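Local atomic coordinates of DNA-(apurinic or apyrimidinic site) lyase (PDB entry 6WCD), a protein that acts as a weak apurinic/apyrimidinic endonuclease and 3'-5' exonuclease in DNA base excision repair, this chain being its catalytic domain. Residues I126-D131 with E283-D288; P190-D195 with S242-H247. All coordinates share one frame; numbering follows the deposited sequence.

Both contacts lie in the catalytic domain of APE2, which has the DNase I-like fold of the endonuclease/exonuclease/phosphatase family. From the N terminus, the chain first reaches residues 126-131, the end of strand 119-127 and the turn leading to strand 133-142. It then passes through 190-195, which opens with the 3-10 segment 190-192, and returns at 242-247, closing contact 2. Only afterwards does it arrive at 283-288 and close contact 1, so contact 2 is nested within the larger loop. Contact 1 joins that turn to the junction of helix 279-285 and strand 286-291; contact 2 ties a loop to helix 242-246. The two meet where Asp288 OD1 and His247 NE2 lie 2.8 Å apart, probably hydrogen-bonded.

Contact 1. Residues I126-D131 with E283-D288; sequences ILNCED and ESEFLD
A polar contact at the edge of the DNase I-like fold joins a type I beta turn, Asn128 to Asp131, to Glu285 at the junction of helix 279-285 and strand 286-291. The turn follows strand 119-127 of one sheet, and strand 286-291 is an outermost strand of the other, so the contact links elements attached to different sheets, away from the annotated sites. Glutamate suits this buried position because its length carries a carboxylate across to a backbone N-H: Cys129 N donates to Glu285 OE2 over 2.9 Å, a somewhat bent bond that uses the syn lone pair. The acid reaches the turn through a chain bent at its second torsion (chi2 -66°). Asn128 lays its CB against Glu285 OE2 at 3.4 Å, while its amide serves the turn itself. Its ND2 bonds to Glu134 and its OD1 accepts from Lys132 N as well as from within the turn, which is why asparagine, with donor and acceptor on one amide, suits the place. The bond within the turn makes an Asx turn: Glu130 N donates to Asn128 OD1 at 2.8 Å, standing above the carbonyl plane.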
ATOM      1  N   ILE A 126      -0.296  15.474 -10.729  1.00 15.81           N
ATOM      2  CA  ILE A 126       0.768  15.018 -11.623  1.00 14.95           C
ATOM      3  C   ILE A 126       0.517  15.671 -12.976  1.00 16.02           C
ATOM      4  O   ILE A 126      -0.603  16.056 -13.324  1.00 17.61           O
ATOM      5  CB  ILE A 126       0.854  13.478 -11.779  1.00 15.34           C
ATOM      6  CG1 ILE A 126      -0.467  12.896 -12.327  1.00 21.24           C
ATOM      7  CG2 ILE A 126       1.314  12.828 -10.488  1.00 16.60           C
ATOM      8  CD1 ILE A 126      -0.352  11.466 -12.831  1.00 25.19           C
ATOM      9  N   LEU A 127       1.595  15.813 -13.770  1.00 15.13           N
ATOM     10  CA  LEU A 127       1.498  16.220 -15.159  1.00 15.33           C
ATOM     11  C   LEU A 127       1.653  14.990 -16.039  1.00 18.23           C
ATOM     12  O   LEU A 127       2.629  14.256 -15.905  1.00 18.91           O
ATOM     13  CB  LEU A 127       2.556  17.264 -15.488  1.00 18.29           C
ATOM     14  CG  LEU A 127       2.407  18.573 -14.703  1.00 16.14           C
ATOM     15  CD1 LEU A 127       3.666  19.417 -14.892  1.00 20.78           C
ATOM     16  CD2 LEU A 127       1.189  19.323 -15.175  1.00 23.26           C
ATOM     17  N   ASN A 128       0.682  14.747 -16.905  1.00 17.31           N
ATOM     18  CA  ASN A 128       0.667  13.527 -17.696  1.00 19.86           C
ATOM     19  C   ASN A 128       1.469  13.698 -18.982  1.00 18.59           C
ATOM     20  O   ASN A 128       2.140  14.711 -19.211  1.00 18.85           O
ATOM     21  CB  ASN A 128      -0.793  13.101 -17.955  1.00 18.87           C
ATOM     22  CG  ASN A 128      -1.494  13.947 -18.993  1.00 19.48           C
ATOM     23  OD1 ASN A 128      -0.941  14.815 -19.685  1.00 19.10           O
ATOM     24  ND2 ASN A 128      -2.776  13.638 -19.168  1.00 26.58           N
ATOM     25  N   CYS A 129       1.385  12.726 -19.900  1.00 21.71           N
ATOM     26  CA  CYS A 129       2.273  12.787 -21.058  0.74 22.50           C
ATOM     27  C   CYS A 129       1.890  13.865 -22.073  1.00 23.58           C
ATOM     28  O   CYS A 129       2.688  14.128 -23.000  1.00 27.18           O
ATOM     29  CB  CYS A 129       2.341  11.409 -21.724  0.74 28.77           C
ATOM     30  SG  CYS A 129       0.719  10.701 -22.189  0.74 32.93           S
ATOM     31  N   GLU A 130       0.731  14.515 -21.934  1.00 21.62           N
ATOM     32  CA  GLU A 130       0.363  15.668 -22.731  1.00 22.01           C
ATOM     33  C   GLU A 130       0.550  16.970 -21.962  1.00 20.47           C
ATOM     34  O   GLU A 130       0.130  18.015 -22.425  1.00 22.41           O
ATOM     35  CB  GLU A 130      -1.102  15.556 -23.181  1.00 37.08           C
ATOM     36  CG  GLU A 130      -1.469  14.205 -23.810  1.00 36.62           C
ATOM     37  CD  GLU A 130      -0.688  13.923 -25.084  1.00 58.37           C
ATOM     38  OE1 GLU A 130      -0.394  14.881 -25.832  1.00 59.14           O
ATOM     39  OE2 GLU A 130      -0.354  12.742 -25.328  1.00 64.23           O
ATOM     40  N   ASP A 131       1.204  16.886 -20.825  1.00 19.43           N
ATOM     41  CA  ASP A 131       1.447  17.973 -19.866  1.00 20.31           C
ATOM     42  C   ASP A 131       0.150  18.583 -19.328  1.00 21.39           C
ATOM     43  O   ASP A 131       0.097  19.785 -19.033  1.00 23.83           O
ATOM     44  CB  ASP A 131       2.363  19.048 -20.431  1.00 20.02           C
ATOM     45  CG  ASP A 131       3.181  19.744 -19.332  1.00 19.54           C
ATOM     46  OD1 ASP A 131       3.529  19.075 -18.385  1.00 18.89           O
ATOM     47  OD2 ASP A 131       3.457  20.978 -19.568  1.00 20.51           O
ATOM     48  N   GLU A 283      -0.586   1.967 -18.924  1.00 18.26           N
ATOM     49  CA  GLU A 283      -0.272   1.978 -20.354  1.00 19.90           C
ATOM     50  C   GLU A 283       0.432   3.260 -20.764  1.00 25.10           C
ATOM     51  O   GLU A 283       1.299   3.227 -21.645  1.00 27.18           O
ATOM     52  CB  GLU A 283      -1.546   1.816 -21.174  1.00 23.01           C
ATOM     53  CG  GLU A 283      -2.186   0.453 -21.058  1.00 28.74           C
ATOM     54  CD  GLU A 283      -3.564   0.368 -21.751  1.00 54.34           C
ATOM     55  OE1 GLU A 283      -4.119   1.424 -22.126  1.00 56.89           O
ATOM     56  OE2 GLU A 283      -4.090  -0.752 -21.900  1.00 50.49           O
ATOM     57  N   SER A 284       0.033   4.397 -20.207  1.00 20.16           N
ATOM     58  CA  SER A 284       0.559   5.673 -20.710  1.00 21.39           C
ATOM     59  C   SER A 284       1.650   6.287 -19.842  1.00 21.06           C
ATOM     60  O   SER A 284       2.430   7.097 -20.377  1.00 24.64           O
ATOM     61  CB  SER A 284      -0.555   6.699 -20.854  1.00 32.76           C
ATOM     62  OG  SER A 284      -1.511   6.227 -21.775  1.00 50.11           O
ATOM     63  N   GLU A 285       1.720   5.998 -18.556  1.00 16.93           N
ATOM     64  CA  GLU A 285       2.663   6.681 -17.696  1.00 16.64           C
ATOM     65  C   GLU A 285       3.717   5.788 -17.071  1.00 21.27           C
ATOM     66  O   GLU A 285       4.716   6.311 -16.583  1.00 22.50           O
ATOM     67  CB  GLU A 285       1.940   7.426 -16.576  1.00 17.29           C
ATOM     68  CG  GLU A 285       0.854   8.424 -17.109  1.00 20.68           C
ATOM     69  CD  GLU A 285       1.372   9.603 -17.910  1.00 29.31           C
ATOM     70  OE1 GLU A 285       2.537   9.996 -17.696  1.00 23.77           O
ATOM     71  OE2 GLU A 285       0.611  10.154 -18.764  1.00 24.97           O
ATOM     72  N   PHE A 286       3.521   4.477 -17.022  1.00 18.31           N
ATOM     73  CA  PHE A 286       4.538   3.625 -16.424  1.00 13.33           C
ATOM     74  C   PHE A 286       5.649   3.314 -17.422  1.00 14.86           C
ATOM     75  O   PHE A 286       5.414   3.120 -18.615  1.00 17.73           O
ATOM     76  CB  PHE A 286       3.958   2.287 -15.922  1.00 13.70           C
ATOM     77  CG  PHE A 286       3.357   2.313 -14.544  1.00 14.66           C
ATOM     78  CD1 PHE A 286       2.436   3.241 -14.140  1.00 15.80           C
ATOM     79  CD2 PHE A 286       3.701   1.309 -13.631  1.00 14.06           C
ATOM     80  CE1 PHE A 286       1.872   3.189 -12.849  1.00 16.19           C
ATOM     81  CE2 PHE A 286       3.141   1.267 -12.352  1.00 16.19           C
ATOM     82  CZ  PHE A 286       2.234   2.202 -11.975  1.00 14.30           C
ATOM     83  N   LEU A 287       6.881   3.258 -16.897  1.00 14.82           N
ATOM     84  CA  LEU A 287       8.031   2.772 -17.626  1.00 14.55           C
ATOM     85  C   LEU A 287       8.424   1.341 -17.242  1.00 14.63           C
ATOM     86  O   LEU A 287       8.940   0.604 -18.114  1.00 17.40           O
ATOM     87  CB  LEU A 287       9.229   3.714 -17.400  1.00 16.69           C
ATOM     88  CG  LEU A 287       9.060   5.085 -18.044  1.00 17.82           C
ATOM     89  CD1 LEU A 287      10.065   6.040 -17.422  1.00 25.33           C
ATOM     90  CD2 LEU A 287       9.230   5.063 -19.540  1.00 21.82           C
ATOM     91  N   ASP A 288       8.305   0.995 -15.974  1.00 15.06           N
ATOM     92  CA  ASP A 288       8.669  -0.340 -15.516  1.00 15.39           C
ATOM     93  C   ASP A 288       8.077  -0.554 -14.139  1.00 15.21           C
ATOM     94  O   ASP A 288       7.653   0.381 -13.462  1.00 13.76           O
ATOM     95  CB  ASP A 288      10.180  -0.508 -15.503  1.00 17.10           C
ATOM     96  CG  ASP A 288      10.651  -1.978 -15.561  1.00 19.90           C
ATOM     97  OD1 ASP A 288       9.841  -2.945 -15.602  1.00 18.56           O
ATOM     98  OD2 ASP A 288      11.909  -2.154 -15.614  1.00 22.66           O
TER

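Contact 2. Residues P190-D195 with S242-H247; sequences PLDHCD and SFRYFH
Arg244, on helix 242-246, meets Asp192 of the 3-10 segment 190-192 in a salt bridge, while Leu191 CD2 lies over one face of its guanidinium. This joins the helix to the loop after strand 177-181 of the DNase I-like catalytic domain, with the Asp192 side chain about 10 Å from that of Asp273, important for catalysis by similarity. The tight part surrounds the flat cation, sandwiched between Leu191 CD2, 3.4 Å above the plane, and Phe243 CE2 on the opposite face, both offset toward the rim. Leucine suits its place because an apolar end does not compete for the N-H groups, and with CG anti to the backbone N (chi1 -163°) it sends CD2 over that face. At the edge, Arg244 NH2 donates to Asp192 OD1 over 2.8 Å, almost straight at 175° and in the guanidinium plane, though from above the carboxylate plane. Arg244 NH1 turns back to His247 O at 3.0 Å.

Water lies at two separate places round the pair. One links Leu191 O to Arg244 NH2; the other, on Asp192 OD2, is looser, its bond to Arg244 NE weak at 3.2 Å. With an alanine replacing Arg244, Asp192 is likely to lose a cationic partner and His247 O its donor, with a gap beside Leu191 CD2. Asp192 OD1 also pairs with Arg271; both arginines would be expected to favour the ionised carboxylate, which probably eases their closeness.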
ATOM      1  N   PRO A 190      -0.433 -19.246 -10.890  1.00 21.94           N
ATOM      2  CA  PRO A 190       0.567 -20.271 -10.520  1.00 21.85           C
ATOM      3  C   PRO A 190       2.001 -19.785 -10.566  1.00 26.01           C
ATOM      4  O   PRO A 190       2.812 -20.173  -9.721  1.00 24.32           O
ATOM      5  CB  PRO A 190       0.301 -21.388 -11.553  1.00 25.37           C
ATOM      6  CG  PRO A 190      -1.141 -21.278 -11.793  1.00 30.45           C
ATOM      7  CD  PRO A 190      -1.399 -19.793 -11.859  1.00 23.77           C
ATOM      8  N   LEU A 191       2.338 -18.937 -11.544  1.00 24.40           N
ATOM      9  CA  LEU A 191       3.672 -18.379 -11.684  1.00 26.16           C
ATOM     10  C   LEU A 191       4.100 -17.591 -10.453  1.00 22.25           C
ATOM     11  O   LEU A 191       5.307 -17.392 -10.227  1.00 24.75           O
ATOM     12  CB  LEU A 191       3.667 -17.456 -12.911  1.00 34.25           C
ATOM     13  CG  LEU A 191       4.952 -17.027 -13.559  1.00 40.02           C
ATOM     14  CD1 LEU A 191       5.719 -18.249 -14.018  1.00 39.23           C
ATOM     15  CD2 LEU A 191       4.613 -16.096 -14.722  1.00 32.32           C
ATOM     16  N   ASP A 192       3.149 -17.123  -9.667  1.00 20.12           N
ATOM     17  CA  ASP A 192       3.390 -16.258  -8.535  1.00 17.84           C
ATOM     18  C   ASP A 192       3.726 -16.997  -7.262  1.00 20.70           C
ATOM     19  O   ASP A 192       3.828 -16.370  -6.191  1.00 22.79           O
ATOM     20  CB  ASP A 192       2.171 -15.367  -8.279  1.00 18.09           C
ATOM     21  CG  ASP A 192       1.933 -14.395  -9.428  1.00 22.07           C
ATOM     22  OD1 ASP A 192       2.895 -13.699  -9.807  1.00 19.41           O
ATOM     23  OD2 ASP A 192       0.821 -14.378 -10.010  1.00 22.27           O
ATOM     24  N   HIS A 193       3.895 -18.305  -7.315  1.00 21.34           N
ATOM     25  CA  HIS A 193       4.064 -19.139  -6.129  0.50 23.48           C
ATOM     26  C   HIS A 193       5.056 -20.247  -6.469  1.00 23.28           C
ATOM     27  O   HIS A 193       5.151 -20.668  -7.624  1.00 24.12           O
ATOM     28  CB  HIS A 193       2.691 -19.693  -5.694  0.50 28.21           C
ATOM     29  CG  HIS A 193       2.704 -20.410  -4.383  0.50 33.80           C
ATOM     30  ND1 HIS A 193       2.923 -21.766  -4.288  0.50 35.20           N
ATOM     31  CD2 HIS A 193       2.507 -19.969  -3.116  0.50 43.12           C
ATOM     32  CE1 HIS A 193       2.877 -22.128  -3.018  0.50 38.00           C
ATOM     33  NE2 HIS A 193       2.619 -21.061  -2.286  0.50 38.25           N
ATOM     34  N   CYS A 194       5.723 -20.750  -5.447  1.00 26.77           N
ATOM     35  CA  CYS A 194       6.646 -21.829  -5.658  1.00 29.19           C
ATOM     36  C   CYS A 194       5.874 -23.063  -6.135  1.00 26.59           C
ATOM     37  O   CYS A 194       4.759 -23.339  -5.676  1.00 30.42           O
ATOM     38  CB  CYS A 194       7.395 -22.150  -4.364  1.00 53.96           C
ATOM     39  SG  CYS A 194       9.190 -22.262  -4.551  1.00 55.00           S
ATOM     40  N   ASP A 195       6.503 -23.864  -6.996  1.00 28.11           N
ATOM     41  CA  ASP A 195       5.922 -25.080  -7.486  1.00 28.95           C
ATOM     42  C   ASP A 195       5.837 -26.078  -6.326  1.00 31.70           C
ATOM     43  O   ASP A 195       6.679 -26.054  -5.417  1.00 31.35           O
ATOM     44  CB  ASP A 195       6.755 -25.715  -8.598  1.00 38.41           C
ATOM     45  CG  ASP A 195       6.737 -24.911  -9.886  1.00 70.92           C
ATOM     46  OD1 ASP A 195       7.792 -24.862 -10.558  1.00 70.65           O
ATOM     47  OD2 ASP A 195       5.679 -24.331 -10.223  1.00 82.99           O
ATOM     48  N   SER A 242       0.984  -4.139 -12.401  1.00 14.44           N
ATOM     49  CA  SER A 242       1.990  -3.495 -13.247  1.00 13.46           C
ATOM     50  C   SER A 242       3.199  -4.383 -13.442  1.00 15.08           C
ATOM     51  O   SER A 242       3.832  -4.345 -14.491  1.00 15.14           O
ATOM     52  CB  SER A 242       2.391  -2.135 -12.652  1.00 13.94           C
ATOM     53  OG  SER A 242       3.076  -2.210 -11.387  1.00 13.81           O
ATOM     54  N   PHE A 243       3.607  -5.127 -12.415  1.00 13.84           N
ATOM     55  CA  PHE A 243       4.736  -6.015 -12.603  1.00 15.90           C
ATOM     56  C   PHE A 243       4.513  -6.929 -13.797  1.00 18.11           C
ATOM     57  O   PHE A 243       5.414  -7.133 -14.608  1.00 16.74           O
ATOM     58  CB  PHE A 243       5.003  -6.859 -11.362  1.00 13.71           C
ATOM     59  CG  PHE A 243       6.151  -7.839 -11.511  1.00 13.74           C
ATOM     60  CD1 PHE A 243       7.461  -7.411 -11.626  1.00 16.04           C
ATOM     61  CD2 PHE A 243       5.924  -9.193 -11.535  1.00 15.50           C
ATOM     62  CE1 PHE A 243       8.491  -8.303 -11.848  1.00 16.89           C
ATOM     63  CE2 PHE A 243       6.921 -10.082 -11.717  1.00 18.70           C
ATOM     64  CZ  PHE A 243       8.215  -9.660 -11.870  1.00 16.62           C
ATOM     65  N   ARG A 244       3.302  -7.502 -13.928  1.00 16.39           N
ATOM     66  CA  ARG A 244       3.068  -8.438 -15.013  1.00 16.27           C
ATOM     67  C   ARG A 244       2.798  -7.758 -16.341  1.00 20.26           C
ATOM     68  O   ARG A 244       2.940  -8.386 -17.393  1.00 20.88           O
ATOM     69  CB  ARG A 244       1.891  -9.360 -14.642  1.00 18.68           C
ATOM     70  CG  ARG A 244       2.258 -10.336 -13.584  1.00 17.19           C
ATOM     71  CD  ARG A 244       3.368 -11.298 -13.990  1.00 22.48           C
ATOM     72  NE  ARG A 244       3.675 -12.202 -12.879  1.00 22.24           N
ATOM     73  CZ  ARG A 244       4.779 -12.939 -12.795  1.00 19.30           C
ATOM     74  NH1 ARG A 244       5.744 -12.833 -13.685  1.00 20.32           N
ATOM     75  NH2 ARG A 244       4.943 -13.724 -11.747  1.00 20.46           N
ATOM     76  N   TYR A 245       2.440  -6.479 -16.339  1.00 19.65           N
ATOM     77  CA  TYR A 245       2.360  -5.743 -17.580  1.00 19.54           C
ATOM     78  C   TYR A 245       3.729  -5.719 -18.249  1.00 19.72           C
ATOM     79  O   TYR A 245       3.839  -5.823 -19.464  1.00 21.94           O
ATOM     80  CB  TYR A 245       1.860  -4.320 -17.283  1.00 19.75           C
ATOM     81  CG  TYR A 245       1.595  -3.473 -18.511  1.00 19.32           C
ATOM     82  CD1 TYR A 245       2.547  -2.582 -18.982  1.00 20.87           C
ATOM     83  CD2 TYR A 245       0.377  -3.532 -19.168  1.00 25.91           C
ATOM     84  CE1 TYR A 245       2.308  -1.791 -20.099  1.00 22.37           C
ATOM     85  CE2 TYR A 245       0.141  -2.744 -20.265  1.00 25.54           C
ATOM     86  CZ  TYR A 245       1.099  -1.898 -20.736  1.00 24.78           C
ATOM     87  OH  TYR A 245       0.853  -1.119 -21.845  1.00 30.20           O
ATOM     88  N   PHE A 246       4.794  -5.590 -17.435  1.00 18.60           N
ATOM     89  CA  PHE A 246       6.136  -5.482 -18.005  1.00 18.32           C
ATOM     90  C   PHE A 246       6.902  -6.797 -18.001  1.00 18.29           C
ATOM     91  O   PHE A 246       7.823  -6.948 -18.799  1.00 21.12           O
ATOM     92  CB  PHE A 246       6.911  -4.397 -17.240  1.00 18.18           C
ATOM     93  CG  PHE A 246       6.374  -3.006 -17.461  1.00 17.07           C
ATOM     94  CD1 PHE A 246       6.633  -2.345 -18.642  1.00 20.58           C
ATOM     95  CD2 PHE A 246       5.594  -2.401 -16.515  1.00 15.92           C
ATOM     96  CE1 PHE A 246       6.143  -1.072 -18.853  1.00 18.37           C
ATOM     97  CE2 PHE A 246       5.108  -1.155 -16.740  1.00 17.64           C
ATOM     98  CZ  PHE A 246       5.376  -0.503 -17.895  1.00 16.80           C
ATOM     99  N   HIS A 247       6.540  -7.737 -17.121  1.00 18.11           N
ATOM    100  CA  HIS A 247       7.274  -8.996 -16.955  1.00 18.84           C
ATOM    101  C   HIS A 247       6.298 -10.166 -16.897  1.00 20.09           C
ATOM    102  O   HIS A 247       6.177 -10.851 -15.870  1.00 18.58           O
ATOM    103  CB  HIS A 247       8.121  -8.912 -15.690  1.00 17.62           C
ATOM    104  CG  HIS A 247       9.019  -7.733 -15.723  1.00 17.38           C
ATOM    105  ND1 HIS A 247      10.097  -7.667 -16.581  1.00 21.87           N
ATOM    106  CD2 HIS A 247       8.939  -6.536 -15.099  1.00 17.93           C
ATOM    107  CE1 HIS A 247      10.668  -6.474 -16.461  1.00 23.79           C
ATOM    108  NE2 HIS A 247       9.993  -5.771 -15.566  1.00 20.12           N
TER
HETATM  109  O   HOH W   1       7.046 -15.225 -10.720  1.00 27.53           O
HETATM  110  O   HOH W   2       0.685 -13.057 -12.243  1.00 23.36           O